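Long-range contacts in Sso-CP2 metallo-carboxypetidase (Sulfolobus solfataricus, PDB 4MMO), which probably acts as a zinc-dependent carboxypeptidase of the M20 family, removing residues from the C-terminal end of peptides: residues A56-A62 with L125-L131; A115-L119 with T427-K432; F287-Y291 with P301-F305. Residues are numbered along the deposited sequence.

Contact 1 of 3, residues A56-A62 with L125-L131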
ATOM      1  N   ALA A  56      -4.645 -24.544 -34.822  1.00 38.15           N
ATOM      2  CA  ALA A  56      -5.293 -25.371 -35.833  1.00 27.71           C
ATOM      3  C   ALA A  56      -5.416 -24.597 -37.134  1.00 50.43           C
ATOM      4  O   ALA A  56      -5.542 -23.370 -37.130  1.00 47.16           O
ATOM      5  CB  ALA A  56      -6.664 -25.825 -35.356  1.00 34.72           C
ATOM      6  N   GLU A  57      -5.368 -25.324 -38.242  1.00 53.48           N
ATOM      7  CA  GLU A  57      -5.537 -24.732 -39.556  1.00 54.78           C
ATOM      8  C   GLU A  57      -6.710 -25.389 -40.260  1.00 53.55           C
ATOM      9  O   GLU A  57      -6.816 -26.614 -40.298  1.00 42.20           O
ATOM     10  CB  GLU A  57      -4.265 -24.894 -40.390  1.00 49.66           C
ATOM     11  CG  GLU A  57      -4.371 -24.286 -41.782  1.00 65.45           C
ATOM     12  CD  GLU A  57      -3.053 -24.301 -42.528  1.00 74.87           C
ATOM     13  OE1 GLU A  57      -2.106 -24.962 -42.057  1.00 90.48           O
ATOM     14  OE2 GLU A  57      -2.966 -23.649 -43.589  1.00 68.94           O
ATOM     15  N   ILE A  58      -7.599 -24.557 -40.792  1.00 43.66           N
ATOM     16  CA  ILE A  58      -8.688 -25.015 -41.640  1.00 44.82           C
ATOM     17  C   ILE A  58      -8.408 -24.507 -43.048  1.00 42.41           C
ATOM     18  O   ILE A  58      -8.660 -23.343 -43.356  1.00 38.93           O
ATOM     19  CB  ILE A  58     -10.054 -24.487 -41.156  1.00 40.78           C
ATOM     20  CG1 ILE A  58     -10.304 -24.894 -39.702  1.00 45.10           C
ATOM     21  CG2 ILE A  58     -11.179 -25.014 -42.036  1.00 39.24           C
ATOM     22  CD1 ILE A  58      -9.834 -23.875 -38.687  1.00 42.38           C
ATOM     23  N   ASN A  59      -7.866 -25.382 -43.889  1.00 52.07           N
ATOM     24  CA  ASN A  59      -7.523 -25.023 -45.257  1.00 40.27           C
ATOM     25  C   ASN A  59      -8.582 -25.481 -46.251  1.00 50.64           C
ATOM     26  O   ASN A  59      -8.927 -26.662 -46.299  1.00 44.50           O
ATOM     27  CB  ASN A  59      -6.174 -25.621 -45.646  1.00 46.01           C
ATOM     28  CG  ASN A  59      -5.733 -25.198 -47.033  1.00 64.51           C
ATOM     29  OD1 ASN A  59      -5.270 -24.075 -47.233  1.00 58.51           O
ATOM     30  ND2 ASN A  59      -5.879 -26.094 -48.001  1.00 82.96           N
ATOM     31  N   VAL A  60      -9.093 -24.534 -47.036  1.00 47.63           N
ATOM     32  CA  VAL A  60     -10.049 -24.830 -48.100  1.00 53.90           C
ATOM     33  C   VAL A  60      -9.521 -24.346 -49.451  1.00 48.45           C
ATOM     34  O   VAL A  60     -10.294 -24.074 -50.367  1.00 53.41           O
ATOM     35  CB  VAL A  60     -11.419 -24.177 -47.823  1.00 47.57           C
ATOM     36  CG1 VAL A  60     -12.066 -24.804 -46.600  1.00 36.59           C
ATOM     37  CG2 VAL A  60     -11.275 -22.668 -47.644  1.00 48.81           C
ATOM     38  N   ASN A  61      -8.201 -24.240 -49.563  1.00 47.05           N
ATOM     39  CA  ASN A  61      -7.550 -23.824 -50.804  1.00 51.47           C
ATOM     40  C   ASN A  61      -8.023 -22.466 -51.320  1.00 57.30           C
ATOM     41  O   ASN A  61      -8.007 -22.214 -52.524  1.00 70.06           O
ATOM     42  CB  ASN A  61      -7.743 -24.893 -51.884  1.00 59.33           C
ATOM     43  CG  ASN A  61      -7.085 -26.207 -51.520  1.00 82.19           C
ATOM     44  OD1 ASN A  61      -7.758 -27.203 -51.249  1.00 73.42           O
ATOM     45  ND2 ASN A  61      -5.756 -26.217 -51.511  1.00 89.79           N
ATOM     46  N   ALA A  62      -8.441 -21.595 -50.407  1.00 51.27           N
ATOM     47  CA  ALA A  62      -8.864 -20.250 -50.783  1.00 38.29           C
ATOM     48  C   ALA A  62      -7.651 -19.344 -50.937  1.00 42.74           C
ATOM     49  O   ALA A  62      -6.570 -19.644 -50.427  1.00 45.00           O
ATOM     50  CB  ALA A  62      -9.820 -19.684 -49.746  1.00 36.88           C
ATOM     51  N   LEU A 125     -17.368 -22.064 -46.713  1.00 55.15           N
ATOM     52  CA  LEU A 125     -16.164 -21.394 -46.220  1.00 43.03           C
ATOM     53  C   LEU A 125     -15.181 -21.139 -47.359  1.00 39.85           C
ATOM     54  O   LEU A 125     -14.643 -22.077 -47.952  1.00 41.56           O
ATOM     55  CB  LEU A 125     -15.489 -22.215 -45.115  1.00 50.92           C
ATOM     56  CG  LEU A 125     -14.277 -21.548 -44.453  1.00 44.38           C
ATOM     57  CD1 LEU A 125     -14.684 -20.284 -43.712  1.00 39.86           C
ATOM     58  CD2 LEU A 125     -13.563 -22.509 -43.511  1.00 47.93           C
ATOM     59  N   ASN A 126     -14.942 -19.865 -47.648  1.00 39.83           N
ATOM     60  CA  ASN A 126     -14.102 -19.472 -48.774  1.00 42.34           C
ATOM     61  C   ASN A 126     -12.921 -18.621 -48.331  1.00 42.07           C
ATOM     62  O   ASN A 126     -12.452 -17.739 -49.057  1.00 41.13           O
ATOM     63  CB  ASN A 126     -14.942 -18.734 -49.817  1.00 35.60           C
ATOM     64  CG  ASN A 126     -15.995 -19.624 -50.441  1.00 37.54           C
ATOM     65  OD1 ASN A 126     -15.680 -20.505 -51.240  1.00 52.64           O
ATOM     66  ND2 ASN A 126     -17.250 -19.403 -50.078  1.00 44.21           N
ATOM     67  N   VAL A 127     -12.450 -18.903 -47.123  1.00 37.18           N
ATOM     68  CA  VAL A 127     -11.246 -18.285 -46.591  1.00 34.62           C
ATOM     69  C   VAL A 127     -10.554 -19.302 -45.692  1.00 43.22           C
ATOM     70  O   VAL A 127     -11.197 -19.956 -44.874  1.00 34.46           O
ATOM     71  CB  VAL A 127     -11.574 -16.991 -45.802  1.00 37.10           C
ATOM     72  CG1 VAL A 127     -12.637 -17.247 -44.753  1.00 35.36           C
ATOM     73  CG2 VAL A 127     -10.321 -16.394 -45.173  1.00 42.80           C
ATOM     74  N   ASN A 128      -9.250 -19.457 -45.872  1.00 29.76           N
ATOM     75  CA  ASN A 128      -8.476 -20.322 -45.001  1.00 37.72           C
ATOM     76  C   ASN A 128      -8.416 -19.689 -43.623  1.00 46.66           C
ATOM     77  O   ASN A 128      -8.231 -18.476 -43.500  1.00 39.60           O
ATOM     78  CB  ASN A 128      -7.070 -20.516 -45.555  1.00 41.45           C
ATOM     79  CG  ASN A 128      -7.074 -21.044 -46.970  1.00 45.97           C
ATOM     80  OD1 ASN A 128      -7.836 -21.949 -47.304  1.00 43.50           O
ATOM     81  ND2 ASN A 128      -6.219 -20.478 -47.813  1.00 40.35           N
ATOM     82  N   VAL A 129      -8.582 -20.509 -42.590  1.00 33.93           N
ATOM     83  CA  VAL A 129      -8.603 -20.020 -41.219  1.00 35.42           C
ATOM     84  C   VAL A 129      -7.528 -20.696 -40.383  1.00 36.65           C
ATOM     85  O   VAL A 129      -7.429 -21.925 -40.341  1.00 40.85           O
ATOM     86  CB  VAL A 129      -9.984 -20.241 -40.572  1.00 42.22           C
ATOM     87  CG1 VAL A 129      -9.970 -19.849 -39.093  1.00 35.09           C
ATOM     88  CG2 VAL A 129     -11.030 -19.440 -41.315  1.00 32.23           C
ATOM     89  N   LYS A 130      -6.720 -19.872 -39.727  1.00 34.85           N
ATOM     90  CA  LYS A 130      -5.745 -20.341 -38.756  1.00 30.39           C
ATOM     91  C   LYS A 130      -6.175 -19.850 -37.385  1.00 40.83           C
ATOM     92  O   LYS A 130      -6.474 -18.665 -37.212  1.00 36.58           O
ATOM     93  CB  LYS A 130      -4.359 -19.812 -39.101  1.00 36.37           C
ATOM     94  CG  LYS A 130      -3.832 -20.328 -40.422  1.00 28.58           C
ATOM     95  CD  LYS A 130      -2.469 -19.753 -40.739  1.00 30.94           C
ATOM     96  CE  LYS A 130      -1.857 -20.437 -41.948  1.00 37.23           C
ATOM     97  NZ  LYS A 130      -0.522 -19.873 -42.276  1.00 46.54           N
ATOM     98  N   LEU A 131      -6.221 -20.769 -36.425  1.00 35.60           N
ATOM     99  CA  LEU A 131      -6.671 -20.466 -35.071  1.00 35.41           C
ATOM    100  C   LEU A 131      -5.493 -20.441 -34.110  1.00 33.44           C
ATOM    101  O   LEU A 131      -4.648 -21.334 -34.130  1.00 41.29           O
ATOM    102  CB  LEU A 131      -7.671 -21.518 -34.594  1.00 36.38           C
ATOM    103  CG  LEU A 131      -8.936 -21.733 -35.426  1.00 45.56           C
ATOM    104  CD1 LEU A 131      -9.748 -22.861 -34.807  1.00 35.44           C
ATOM    105  CD2 LEU A 131      -9.764 -20.458 -35.524  1.00 26.17           C
TER
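Ile58 is the apolar centre: its CD1 lies 4.0 Å from Val129 CG1 and 4.0 Å from Leu131 CG, and its CG2 lies 3.8 Å from Leu125 CD2. Ala56, Ile58, Val129 and Leu131 share one face of the sheet, which helices 24-39 and 102-121 cover through Leu39, Leu113, Ile116 and Leu120. The backbones run antiparallel, with axes 4.7 Å apart at 170°. Ala56-Leu131 and Ile58-Val129 are hydrogen-bonded pairs; the second is the tighter, with Ile58 N to Val129 O at 2.7 Å and Val129 N to Ile58 O at 2.9 Å. Between them, Glu57 and Lys130 form a non-hydrogen-bonded pair on the other face, where Lys130 NZ bonds to the carbonyls of Lys154 and Lys156. Beyond the ladder the side chain of Asn128 takes over the pairing: OD1 accepts from Val60 N (2.9 Å) and Ala62 N (3.2 Å), while ND2 gives a weak bond to Ala62 O (2.8 Å). One side chain thus holds the turn that leaves strand 53-58. With strand 65-71 running parallel on the far side of 128-134, this is the antiparallel-to-parallel junction of the mixed sheet in the M20 catalytic domain.

Contact 2 of 3, residues A115-L119 with T427-K432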
ATOM      1  N   ALA A 115     -19.455 -20.686 -35.832  1.00 33.67           N
ATOM      2  CA  ALA A 115     -19.669 -20.039 -37.125  1.00 41.63           C
ATOM      3  C   ALA A 115     -18.883 -20.777 -38.202  1.00 36.41           C
ATOM      4  O   ALA A 115     -19.418 -21.099 -39.261  1.00 38.07           O
ATOM      5  CB  ALA A 115     -19.253 -18.578 -37.075  1.00 23.23           C
ATOM      6  N   ILE A 116     -17.614 -21.057 -37.919  1.00 36.11           N
ATOM      7  CA  ILE A 116     -16.757 -21.754 -38.869  1.00 37.68           C
ATOM      8  C   ILE A 116     -17.341 -23.124 -39.182  1.00 50.09           C
ATOM      9  O   ILE A 116     -17.350 -23.556 -40.336  1.00 52.21           O
ATOM     10  CB  ILE A 116     -15.323 -21.903 -38.329  1.00 34.37           C
ATOM     11  CG1 ILE A 116     -14.679 -20.525 -38.171  1.00 32.67           C
ATOM     12  CG2 ILE A 116     -14.469 -22.765 -39.263  1.00 37.87           C
ATOM     13  CD1 ILE A 116     -13.374 -20.535 -37.383  1.00 31.65           C
ATOM     14  N   LYS A 117     -17.832 -23.797 -38.146  1.00 49.36           N
ATOM     15  CA  LYS A 117     -18.439 -25.111 -38.292  1.00 47.38           C
ATOM     16  C   LYS A 117     -19.630 -25.062 -39.238  1.00 49.00           C
ATOM     17  O   LYS A 117     -19.781 -25.921 -40.107  1.00 43.19           O
ATOM     18  CB  LYS A 117     -18.907 -25.626 -36.934  1.00 42.27           C
ATOM     19  CG  LYS A 117     -19.533 -27.008 -36.976  1.00 43.68           C
ATOM     20  CD  LYS A 117     -20.165 -27.369 -35.642  1.00 47.62           C
ATOM     21  CE  LYS A 117     -20.352 -28.868 -35.512  1.00 57.65           C
ATOM     22  NZ  LYS A 117     -21.054 -29.460 -36.682  1.00 52.31           N
ATOM     23  N   HIS A 118     -20.484 -24.065 -39.047  1.00 46.55           N
ATOM     24  CA  HIS A 118     -21.684 -23.933 -39.855  1.00 51.50           C
ATOM     25  C   HIS A 118     -21.320 -23.772 -41.326  1.00 45.12           C
ATOM     26  O   HIS A 118     -21.871 -24.459 -42.187  1.00 45.22           O
ATOM     27  CB  HIS A 118     -22.527 -22.755 -39.366  1.00 37.86           C
ATOM     28  CG  HIS A 118     -23.107 -22.962 -38.002  1.00 59.59           C
ATOM     29  ND1 HIS A 118     -23.836 -21.992 -37.345  1.00 64.13           N
ATOM     30  CD2 HIS A 118     -23.066 -24.027 -37.169  1.00 69.81           C
ATOM     31  CE1 HIS A 118     -24.216 -22.452 -36.168  1.00 72.17           C
ATOM     32  NE2 HIS A 118     -23.762 -23.686 -36.034  1.00 73.29           N
ATOM     33  N   LEU A 119     -20.372 -22.886 -41.611  1.00 49.15           N
ATOM     34  CA  LEU A 119     -19.946 -22.657 -42.984  1.00 48.51           C
ATOM     35  C   LEU A 119     -19.321 -23.913 -43.588  1.00 46.28           C
ATOM     36  O   LEU A 119     -19.564 -24.226 -44.750  1.00 43.17           O
ATOM     37  CB  LEU A 119     -18.969 -21.482 -43.059  1.00 39.12           C
ATOM     38  CG  LEU A 119     -19.535 -20.113 -42.669  1.00 48.28           C
ATOM     39  CD1 LEU A 119     -18.491 -19.027 -42.887  1.00 43.29           C
ATOM     40  CD2 LEU A 119     -20.802 -19.781 -43.446  1.00 53.91           C
ATOM     41  N   THR A 427     -20.144 -13.593 -37.013  1.00 32.49           N
ATOM     42  CA  THR A 427     -18.927 -14.218 -37.512  1.00 31.93           C
ATOM     43  C   THR A 427     -19.175 -14.863 -38.869  1.00 24.88           C
ATOM     44  O   THR A 427     -18.342 -14.774 -39.771  1.00 33.34           O
ATOM     45  CB  THR A 427     -18.404 -15.302 -36.550  1.00 39.10           C
ATOM     46  OG1 THR A 427     -18.213 -14.745 -35.241  1.00 31.27           O
ATOM     47  CG2 THR A 427     -17.088 -15.881 -37.066  1.00 27.80           C
ATOM     48  N   GLU A 428     -20.316 -15.536 -38.990  1.00 30.64           N
ATOM     49  CA  GLU A 428     -20.716 -16.177 -40.239  1.00 45.82           C
ATOM     50  C   GLU A 428     -20.761 -15.163 -41.376  1.00 44.08           C
ATOM     51  O   GLU A 428     -20.124 -15.354 -42.410  1.00 46.87           O
ATOM     52  CB  GLU A 428     -22.081 -16.852 -40.079  1.00 40.92           C
ATOM     53  CG  GLU A 428     -22.010 -18.218 -39.411  1.00 45.15           C
ATOM     54  CD  GLU A 428     -23.373 -18.773 -39.026  1.00 51.36           C
ATOM     55  OE1 GLU A 428     -24.357 -18.005 -38.988  1.00 50.42           O
ATOM     56  OE2 GLU A 428     -23.458 -19.984 -38.750  1.00 70.33           O
ATOM     57  N   GLU A 429     -21.503 -14.078 -41.173  1.00 46.03           N
ATOM     58  CA  GLU A 429     -21.598 -13.024 -42.176  1.00 27.79           C
ATOM     59  C   GLU A 429     -20.232 -12.420 -42.464  1.00 39.11           C
ATOM     60  O   GLU A 429     -19.922 -12.102 -43.613  1.00 34.65           O
ATOM     61  CB  GLU A 429     -22.569 -11.931 -41.729  1.00 36.31           C
ATOM     62  CG  GLU A 429     -24.029 -12.236 -42.028  1.00 65.33           C
ATOM     63  CD  GLU A 429     -24.304 -12.370 -43.516  1.00 91.92           C
ATOM     64  OE1 GLU A 429     -25.298 -13.034 -43.877  1.00111.24           O
ATOM     65  OE2 GLU A 429     -23.527 -11.813 -44.324  1.00 78.08           O
ATOM     66  N   PHE A 430     -19.405 -12.273 -41.431  1.00 29.39           N
ATOM     67  CA  PHE A 430     -18.076 -11.717 -41.631  1.00 32.53           C
ATOM     68  C   PHE A 430     -17.239 -12.618 -42.536  1.00 38.27           C
ATOM     69  O   PHE A 430     -16.544 -12.132 -43.424  1.00 39.00           O
ATOM     70  CB  PHE A 430     -17.356 -11.487 -40.301  1.00 31.95           C
ATOM     71  CG  PHE A 430     -15.868 -11.362 -40.443  1.00 41.18           C
ATOM     72  CD1 PHE A 430     -15.303 -10.212 -40.975  1.00 26.28           C
ATOM     73  CD2 PHE A 430     -15.031 -12.402 -40.066  1.00 33.69           C
ATOM     74  CE1 PHE A 430     -13.932 -10.098 -41.122  1.00 37.24           C
ATOM     75  CE2 PHE A 430     -13.661 -12.294 -40.212  1.00 36.56           C
ATOM     76  CZ  PHE A 430     -13.110 -11.139 -40.740  1.00 38.35           C
ATOM     77  N   LEU A 431     -17.322 -13.926 -42.318  1.00 37.92           N
ATOM     78  CA  LEU A 431     -16.524 -14.884 -43.080  1.00 34.59           C
ATOM     79  C   LEU A 431     -17.023 -15.051 -44.522  1.00 34.56           C
ATOM     80  O   LEU A 431     -16.255 -15.411 -45.409  1.00 32.59           O
ATOM     81  CB  LEU A 431     -16.519 -16.250 -42.382  1.00 31.16           C
ATOM     82  CG  LEU A 431     -15.808 -16.376 -41.021  1.00 32.51           C
ATOM     83  CD1 LEU A 431     -16.112 -17.724 -40.406  1.00 28.85           C
ATOM     84  CD2 LEU A 431     -14.305 -16.195 -41.152  1.00 31.15           C
ATOM     85  N   LYS A 432     -18.312 -14.823 -44.744  1.00 34.43           N
ATOM     86  CA  LYS A 432     -18.881 -14.906 -46.088  1.00 44.97           C
ATOM     87  C   LYS A 432     -18.458 -13.695 -46.905  1.00 40.79           C
ATOM     88  O   LYS A 432     -18.263 -13.775 -48.113  1.00 54.97           O
ATOM     89  CB  LYS A 432     -20.407 -14.965 -46.015  1.00 39.62           C
ATOM     90  CG  LYS A 432     -20.969 -16.331 -45.671  1.00 50.77           C
ATOM     91  CD  LYS A 432     -22.444 -16.245 -45.319  1.00 51.65           C
ATOM     92  CE  LYS A 432     -23.158 -17.554 -45.599  1.00 75.12           C
ATOM     93  NZ  LYS A 432     -24.439 -17.662 -44.849  1.00 99.08           N
TER
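Leu119, Glu428 and Ala115 lose the most surface here, 86, 75 and 55 Å² of the 357 Å² buried in all. Leu119 points toward helix 417-433 and fits between successive turns of it: its CD1 is 3.4 Å from Leu431 CB and 4.0 Å from Glu428 O, and its CD2 is 3.9 Å from Lys432 CE. Ala115, one turn earlier, marks the closest backbone approach, with its CA 5.1 Å from Glu428 CA. Its methyl group is small enough to let the helices come so near, and Ala115 CB packs 3.4 Å from Thr427 CB and 3.6 Å from Glu428 CG. Glu428 therefore serves two purposes. Its aliphatic part covers Ala115, while its carboxylate reaches the edge of the His118 ring, where His118 ND1 donates to Glu428 OE2 over a very short 2.5 Å. The other ring nitrogen, His118 NE2, is hydrogen-bonded to Glu4 of the N-terminal helix, so the imidazole links three helices. On the inner side Ile116 CG1 meets Leu431 CD1 at 3.9 Å; Ile116 continues onto Ile68 and Leu431 onto Leu66, both in strand 65-71. The segment axes approach to 9.2 Å and cross at -57°, an oblique packing with a polar outer edge and an apolar inner one. Two helices laid side by side against one face of a central sheet, here helix 102-121 and the C-terminal helix 417-433, are characteristic of the α/β catalytic domain of M20 peptidases.

Contact 3 of 3, residues F287-Y291 with P301-F305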
ATOM      1  N   PHE A 287       1.218   1.163  -3.888  1.00 28.27           N
ATOM      2  CA  PHE A 287       2.317   1.644  -3.075  1.00 35.38           C
ATOM      3  C   PHE A 287       2.136   1.074  -1.675  1.00 41.30           C
ATOM      4  O   PHE A 287       1.115   1.307  -1.027  1.00 53.35           O
ATOM      5  CB  PHE A 287       2.334   3.173  -3.046  1.00 30.52           C
ATOM      6  CG  PHE A 287       3.508   3.758  -2.305  1.00 45.40           C
ATOM      7  CD1 PHE A 287       4.621   4.218  -2.989  1.00 61.44           C
ATOM      8  CD2 PHE A 287       3.494   3.854  -0.928  1.00 73.91           C
ATOM      9  CE1 PHE A 287       5.697   4.757  -2.305  1.00 55.15           C
ATOM     10  CE2 PHE A 287       4.564   4.392  -0.247  1.00 75.51           C
ATOM     11  CZ  PHE A 287       5.665   4.842  -0.936  1.00 45.23           C
ATOM     12  N   GLU A 288       3.123   0.301  -1.236  1.00 40.61           N
ATOM     13  CA  GLU A 288       3.103  -0.322   0.080  1.00 54.26           C
ATOM     14  C   GLU A 288       4.371   0.033   0.828  1.00 41.97           C
ATOM     15  O   GLU A 288       5.468  -0.015   0.273  1.00 45.87           O
ATOM     16  CB  GLU A 288       3.008  -1.843  -0.052  1.00 61.82           C
ATOM     17  CG  GLU A 288       3.063  -2.609   1.266  1.00 79.10           C
ATOM     18  CD  GLU A 288       1.821  -2.411   2.113  1.00101.26           C
ATOM     19  OE1 GLU A 288       0.715  -2.316   1.538  1.00105.97           O
ATOM     20  OE2 GLU A 288       1.948  -2.350   3.356  1.00111.27           O
ATOM     21  N   CYS A 289       4.215   0.384   2.095  1.00 48.33           N
ATOM     22  CA  CYS A 289       5.360   0.627   2.954  1.00 46.04           C
ATOM     23  C   CYS A 289       4.957   0.677   4.416  1.00 48.10           C
ATOM     24  O   CYS A 289       3.906   1.211   4.764  1.00 50.02           O
ATOM     25  CB  CYS A 289       6.041   1.938   2.585  1.00 45.36           C
ATOM     26  SG  CYS A 289       7.481   2.249   3.609  1.00 75.48           S
ATOM     27  N   GLY A 290       5.810   0.119   5.267  1.00 47.63           N
ATOM     28  CA  GLY A 290       5.622   0.201   6.700  1.00 43.46           C
ATOM     29  C   GLY A 290       4.332  -0.425   7.183  1.00 57.70           C
ATOM     30  O   GLY A 290       3.752  -1.285   6.521  1.00 46.76           O
ATOM     31  N   TYR A 291       3.878   0.035   8.344  1.00 61.02           N
ATOM     32  CA  TYR A 291       2.753  -0.582   9.031  1.00 74.78           C
ATOM     33  C   TYR A 291       1.399  -0.119   8.514  1.00 76.05           C
ATOM     34  O   TYR A 291       1.130   1.077   8.410  1.00 67.82           O
ATOM     35  CB  TYR A 291       2.841  -0.301  10.530  1.00 66.64           C
ATOM     36  CG  TYR A 291       1.620  -0.745  11.296  1.00 73.55           C
ATOM     37  CD1 TYR A 291       1.405  -2.086  11.582  1.00 86.72           C
ATOM     38  CD2 TYR A 291       0.679   0.179  11.735  1.00 70.54           C
ATOM     39  CE1 TYR A 291       0.288  -2.497  12.286  1.00 91.60           C
ATOM     40  CE2 TYR A 291      -0.439  -0.220  12.443  1.00 73.80           C
ATOM     41  CZ  TYR A 291      -0.631  -1.561  12.715  1.00 84.60           C
ATOM     42  OH  TYR A 291      -1.746  -1.963  13.415  1.00 68.34           O
ATOM     43  N   PRO A 301      10.158   2.094   8.443  1.00 33.98           N
ATOM     44  CA  PRO A 301      10.207   0.822   7.714  1.00 40.16           C
ATOM     45  C   PRO A 301      11.512   0.696   6.947  1.00 32.96           C
ATOM     46  O   PRO A 301      12.126   1.717   6.638  1.00 39.18           O
ATOM     47  CB  PRO A 301       9.018   0.921   6.746  1.00 45.40           C
ATOM     48  CG  PRO A 301       8.185   2.073   7.256  1.00 43.53           C
ATOM     49  CD  PRO A 301       9.175   3.015   7.847  1.00 33.77           C
ATOM     50  N   HIS A 302      11.941  -0.528   6.656  1.00 41.27           N
ATOM     51  CA  HIS A 302      13.204  -0.728   5.951  1.00 48.00           C
ATOM     52  C   HIS A 302      12.966  -0.939   4.461  1.00 39.90           C
ATOM     53  O   HIS A 302      13.896  -0.852   3.658  1.00 44.66           O
ATOM     54  CB  HIS A 302      13.983  -1.905   6.554  1.00 46.88           C
ATOM     55  CG  HIS A 302      13.360  -3.241   6.306  1.00 49.05           C
ATOM     56  ND1 HIS A 302      13.619  -3.985   5.175  1.00 72.41           N
ATOM     57  CD2 HIS A 302      12.494  -3.973   7.047  1.00 49.15           C
ATOM     58  CE1 HIS A 302      12.938  -5.116   5.228  1.00 74.08           C
ATOM     59  NE2 HIS A 302      12.246  -5.133   6.354  1.00 66.34           N
ATOM     60  N   ARG A 303      11.711  -1.188   4.098  1.00 49.81           N
ATOM     61  CA  ARG A 303      11.359  -1.539   2.730  1.00 42.31           C
ATOM     62  C   ARG A 303      10.141  -0.756   2.241  1.00 48.76           C
ATOM     63  O   ARG A 303       9.197  -0.518   2.996  1.00 42.57           O
ATOM     64  CB  ARG A 303      11.081  -3.042   2.656  1.00 44.58           C
ATOM     65  CG  ARG A 303      11.126  -3.639   1.263  1.00 65.65           C
ATOM     66  CD  ARG A 303      11.087  -5.159   1.338  1.00 85.40           C
ATOM     67  NE  ARG A 303      10.873  -5.778   0.032  1.00100.66           N
ATOM     68  CZ  ARG A 303      11.838  -6.183  -0.791  1.00104.69           C
ATOM     69  NH1 ARG A 303      13.118  -6.043  -0.466  1.00 98.55           N
ATOM     70  NH2 ARG A 303      11.517  -6.733  -1.955  1.00106.13           N
ATOM     71  N   ALA A 304      10.177  -0.360   0.972  1.00 44.79           N
ATOM     72  CA  ALA A 304       9.048   0.288   0.314  1.00 42.29           C
ATOM     73  C   ALA A 304       9.043  -0.112  -1.154  1.00 44.44           C
ATOM     74  O   ALA A 304      10.096  -0.157  -1.787  1.00 41.22           O
ATOM     75  CB  ALA A 304       9.155   1.800   0.432  1.00 43.08           C
ATOM     76  N   PHE A 305       7.866  -0.410  -1.693  1.00 38.05           N
ATOM     77  CA  PHE A 305       7.756  -0.683  -3.122  1.00 58.44           C
ATOM     78  C   PHE A 305       6.496  -0.093  -3.744  1.00 57.92           C
ATOM     79  O   PHE A 305       5.491   0.133  -3.065  1.00 44.03           O
ATOM     80  CB  PHE A 305       7.847  -2.188  -3.410  1.00 69.29           C
ATOM     81  CG  PHE A 305       6.761  -3.002  -2.773  1.00 56.94           C
ATOM     82  CD1 PHE A 305       6.888  -3.450  -1.468  1.00 78.31           C
ATOM     83  CD2 PHE A 305       5.622  -3.337  -3.483  1.00 66.25           C
ATOM     84  CE1 PHE A 305       5.891  -4.207  -0.881  1.00 90.89           C
ATOM     85  CE2 PHE A 305       4.622  -4.093  -2.903  1.00 78.51           C
ATOM     86  CZ  PHE A 305       4.757  -4.530  -1.599  1.00 89.10           C
TER
HETATM   87  O   HOH W   1       7.462  -2.162   4.269  1.00 41.06           O
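Two backbone hydrogen bonds make the firmest link: Glu288 N donates to Phe305 O at 3.0 Å (171°) and Phe305 N to Glu288 O at 3.1 Å (165°), defining an antiparallel hydrogen-bonded pair. Toward the hairpin's connecting loop the strands separate, and a water takes over, accepting from Gly290 N at 3.0 Å and donating to Arg303 O at 2.7 Å, where these two protein atoms are 4.1 Å apart. Packing differs on the two faces. On one, Glu288 CB sits over the ring of Phe305, 4.0 Å from its centroid and 28° off the normal, a CH-pi contact. On the other, Cys289 SG lies 3.6 Å from Ala304 CB and 3.7 Å from Pro301 CG. Gly290 CA is 3.2 Å from Pro301 CG; an ideal CB on Gly290 would clash with that atom at 2.6 Å, and its phi of 61° also favours glycine. Cys289 is disulfide-bonded to Cys208 of helix 207-218, which also packs against Phe287 through Leu211 and Ile215. Strand 299-312 pairs on its other side with strand 178-190, where Asp190 forms a salt bridge with Arg303. Residues 287-290 meet a strand of the second subunit in an antiparallel ladder, where the ring of Phe287 meets that of Phe287 of the second subunit, so that the sheet continues across the dimer interface, with helix 207-218 on the face of Cys289 and Ala304.

Contacts 1 and 2 lie in adjoining layers of the catalytic domain, the sheet and the helices packed on it: their centres are 12 Å apart, and Ile116 CD1 of contact 2 packs 3.9 Å from Val129 CG1 of contact 1. Helix 102-121 leads directly into strand 128-134, so neighbouring elements supply one side of each. Contact 2 is buried and relies on side chains, with one His-carboxylate bond, whereas contact 1 is partly buried and combines a backbone ladder with an asparagine-held turn. Contact 3 stands 54 Å from both, centre to centre, across the middle of the chain. Also a partly buried antiparallel pairing, it differs in having a bridging water, a disulfide and a neighbouring subunit along its strand.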